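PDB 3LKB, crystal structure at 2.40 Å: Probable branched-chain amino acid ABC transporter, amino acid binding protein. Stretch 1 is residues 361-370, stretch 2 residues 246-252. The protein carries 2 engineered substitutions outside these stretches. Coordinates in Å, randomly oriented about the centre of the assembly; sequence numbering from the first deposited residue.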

# COMPACT_ATOMS: atom_id res chain seq x y z
N ALA A 361 3.50 14.85 -20.58
CA ALA A 361 2.14 14.89 -20.00
C ALA A 361 1.33 16.04 -20.63
O ALA A 361 1.74 17.23 -20.52
CB ALA A 361 2.22 15.10 -18.48
N LYS A 362 0.24 15.70 -21.33
CA LYS A 362 -0.62 16.74 -21.97
C LYS A 362 -2.10 16.48 -21.68
O LYS A 362 -2.60 15.41 -21.95
CB LYS A 362 -0.41 16.81 -23.47
CG LYS A 362 0.99 16.52 -23.94
CD LYS A 362 1.56 17.60 -24.82
CE LYS A 362 1.61 17.18 -26.25
NZ LYS A 362 2.95 17.50 -26.83
N GLY A 363 -2.76 17.46 -21.06
CA GLY A 363 -4.13 17.30 -20.60
C GLY A 363 -4.41 15.98 -19.93
O GLY A 363 -5.42 15.34 -20.25
N GLY A 364 -3.51 15.55 -19.04
CA GLY A 364 -3.79 14.41 -18.16
C GLY A 364 -3.33 13.05 -18.65
O GLY A 364 -3.59 12.01 -18.02
N ARG A 365 -2.63 13.05 -19.77
CA ARG A 365 -2.20 11.82 -20.37
C ARG A 365 -0.76 11.98 -20.89
O ARG A 365 -0.42 13.02 -21.53
CB ARG A 365 -3.20 11.45 -21.49
CG ARG A 365 -2.67 10.46 -22.53
CD ARG A 365 -3.43 10.57 -23.86
NE ARG A 365 -4.76 10.01 -23.69
CZ ARG A 365 -5.68 9.86 -24.64
NH1 ARG A 365 -5.45 10.27 -25.89
NH2 ARG A 365 -6.84 9.30 -24.31
N PHE A 366 0.07 10.98 -20.63
CA PHE A 366 1.40 10.96 -21.30
C PHE A 366 1.42 10.66 -22.81
O PHE A 366 1.01 9.60 -23.24
CB PHE A 366 2.36 10.05 -20.55
CG PHE A 366 2.90 10.68 -19.32
CD1 PHE A 366 3.99 11.59 -19.40
CD2 PHE A 366 2.31 10.46 -18.07
CE1 PHE A 366 4.49 12.22 -18.27
CE2 PHE A 366 2.84 11.08 -16.92
CZ PHE A 366 3.93 11.98 -17.02
N VAL A 367 1.90 11.60 -23.62
CA VAL A 367 1.89 11.52 -25.06
C VAL A 367 3.33 11.35 -25.53
O VAL A 367 4.20 12.09 -25.11
CB VAL A 367 1.40 12.87 -25.66
CG1 VAL A 367 1.60 12.90 -27.14
CG2 VAL A 367 -0.06 13.15 -25.27
N PRO A 368 3.59 10.38 -26.42
CA PRO A 368 4.98 10.24 -26.92
C PRO A 368 5.40 11.43 -27.77
O PRO A 368 4.72 11.78 -28.73
CB PRO A 368 4.94 8.98 -27.80
CG PRO A 368 3.47 8.70 -28.04
CD PRO A 368 2.74 9.23 -26.80
N VAL A 369 6.52 12.04 -27.40
CA VAL A 369 7.11 13.07 -28.23
C VAL A 369 8.41 12.55 -28.89
O VAL A 369 9.20 13.35 -29.38
CB VAL A 369 7.37 14.37 -27.44
CG1 VAL A 369 6.07 15.01 -27.01
CG2 VAL A 369 8.27 14.12 -26.23
N THR A 370 8.65 11.23 -28.85
CA THR A 370 9.73 10.62 -29.67
C THR A 370 9.32 9.24 -30.24
O THR A 370 8.28 8.67 -29.88
CB THR A 370 11.15 10.50 -28.95
OG1 THR A 370 11.06 9.62 -27.84
CG2 THR A 370 11.70 11.80 -28.48
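Stretch 2, residues 246-252: AEGFLWA

Stretch 2 is held against stretch 1 chiefly by backbone hydrogen bonds centred on Ala-361. The amide N of Gly-248 donates to the carbonyl O of Ala-361 at 2.8 Å, and the amide N of Ala-361 donates in turn to the carbonyl O of Phe-249 at 3.0 Å. Both bonds are close to straight, with N-H...O angles of 164°, and they draw the backbones together until the CA atoms of Ala-361 and Gly-248 lie 5.0 Å apart. A third anchor comes from a side chain: Glu-247 sets out sideways from its CA, but its chi1 t, chi2 p conformation brings the carboxylate to the amide of Gly-363. Gly-363 N donates to Glu-247 OE2 at 3.1 Å with good geometry (165°), whereas its bond to Glu-247 OE1, also 3.1 Å long, is bent to 123° and weak.

Two tight turns prepare these contacts. Residues Ala-246 to Phe-249 form a type II beta turn, closed by a 2.8 Å hydrogen bond from Phe-249 N to Ala-246 O, after which the chain enters the strand that begins at Leu-250. Gly-248 occupies a positive-phi position (84/-6) where a CB would be jammed against the preceding carbonyl O, so glycine suits the turn on backbone grounds alone. In stretch 1, Lys-362 to Arg-365 make a type I' turn with Gly-363 and Gly-364 at its centre, both at positive phi. The paired bonds from Lys-362 N to Arg-365 O (2.8 Å) and from Arg-365 N to Lys-362 O (3.2 Å) join the two strand segments as a hairpin, and the Glu-247 carboxylate binds at its tip.

Apolar packing extends from this polar centre. The CB of Ala-361 points toward stretch 2, approaching Ala-246 O to 3.4 Å and Phe-249 CB to 4.3 Å. Phe-366, across the hairpin, contributes the largest covered area in stretch 1. Its CZ lies 3.8 Å from Phe-249 CD2, and its CE1 is 3.6 Å from the carbonyl O of Phe-249, the same oxygen that accepts the Ala-361 amide. Over one face of the Phe-366 ring lies Trp-251, whose edge is directed toward that face: Phe-366 CG and Trp-251 CE3 are 3.6 Å apart, and the planes of the phenyl and six-membered indole rings meet at 58°. Farther out, Val-369 CG2 touches Leu-250 CD2 at 4.3 Å; the leucine CA-to-CB bond points away from stretch 1, but the end of its side chain comes nearer. Together the two stretches bury 395 Å².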

# COMPACT_ATOMS: atom_id res chain seq x y z
N ALA A 246 1.18 18.29 -13.07
CA ALA A 246 1.95 17.38 -13.97
C ALA A 246 2.08 17.85 -15.43
O ALA A 246 2.95 17.42 -16.15
CB ALA A 246 1.37 15.98 -13.95
N GLU A 247 1.20 18.73 -15.86
CA GLU A 247 1.26 19.24 -17.25
C GLU A 247 2.69 19.55 -17.71
O GLU A 247 3.40 20.32 -17.07
CB GLU A 247 0.45 20.53 -17.34
CG GLU A 247 0.12 20.88 -18.76
CD GLU A 247 -0.86 19.88 -19.41
OE1 GLU A 247 -1.58 19.13 -18.70
OE2 GLU A 247 -0.88 19.87 -20.63
N GLY A 248 3.10 18.97 -18.82
CA GLY A 248 4.42 19.27 -19.37
C GLY A 248 5.56 18.46 -18.76
O GLY A 248 6.69 18.56 -19.21
N PHE A 249 5.29 17.66 -17.74
CA PHE A 249 6.33 16.77 -17.23
C PHE A 249 6.90 15.88 -18.34
O PHE A 249 6.13 15.34 -19.13
CB PHE A 249 5.75 15.84 -16.20
CG PHE A 249 6.77 15.08 -15.42
CD1 PHE A 249 7.47 15.71 -14.37
CD2 PHE A 249 7.03 13.74 -15.71
CE1 PHE A 249 8.41 14.99 -13.59
CE2 PHE A 249 7.99 13.01 -14.97
CZ PHE A 249 8.67 13.63 -13.90
N LEU A 250 8.22 15.66 -18.36
CA LEU A 250 8.81 14.83 -19.39
C LEU A 250 9.35 13.54 -18.80
O LEU A 250 10.16 13.56 -17.89
CB LEU A 250 9.91 15.58 -20.13
CG LEU A 250 9.47 16.68 -21.11
CD1 LEU A 250 10.63 17.52 -21.41
CD2 LEU A 250 8.92 16.07 -22.43
N TRP A 251 8.92 12.41 -19.33
CA TRP A 251 9.12 11.12 -18.73
C TRP A 251 9.78 10.12 -19.70
O TRP A 251 9.36 9.99 -20.84
CB TRP A 251 7.72 10.63 -18.33
CG TRP A 251 7.65 9.27 -17.68
CD1 TRP A 251 8.51 8.74 -16.78
CD2 TRP A 251 6.62 8.30 -17.87
NE1 TRP A 251 8.08 7.49 -16.38
CE2 TRP A 251 6.94 7.18 -17.05
CE3 TRP A 251 5.46 8.25 -18.67
CZ2 TRP A 251 6.14 6.02 -17.01
CZ3 TRP A 251 4.67 7.11 -18.63
CH2 TRP A 251 5.02 6.00 -17.81
N ALA A 252 10.86 9.53 -19.29
CA ALA A 252 11.53 8.49 -20.02
C ALA A 252 11.16 7.10 -19.52
O ALA A 252 11.24 6.82 -18.36
CB ALA A 252 12.97 8.71 -19.98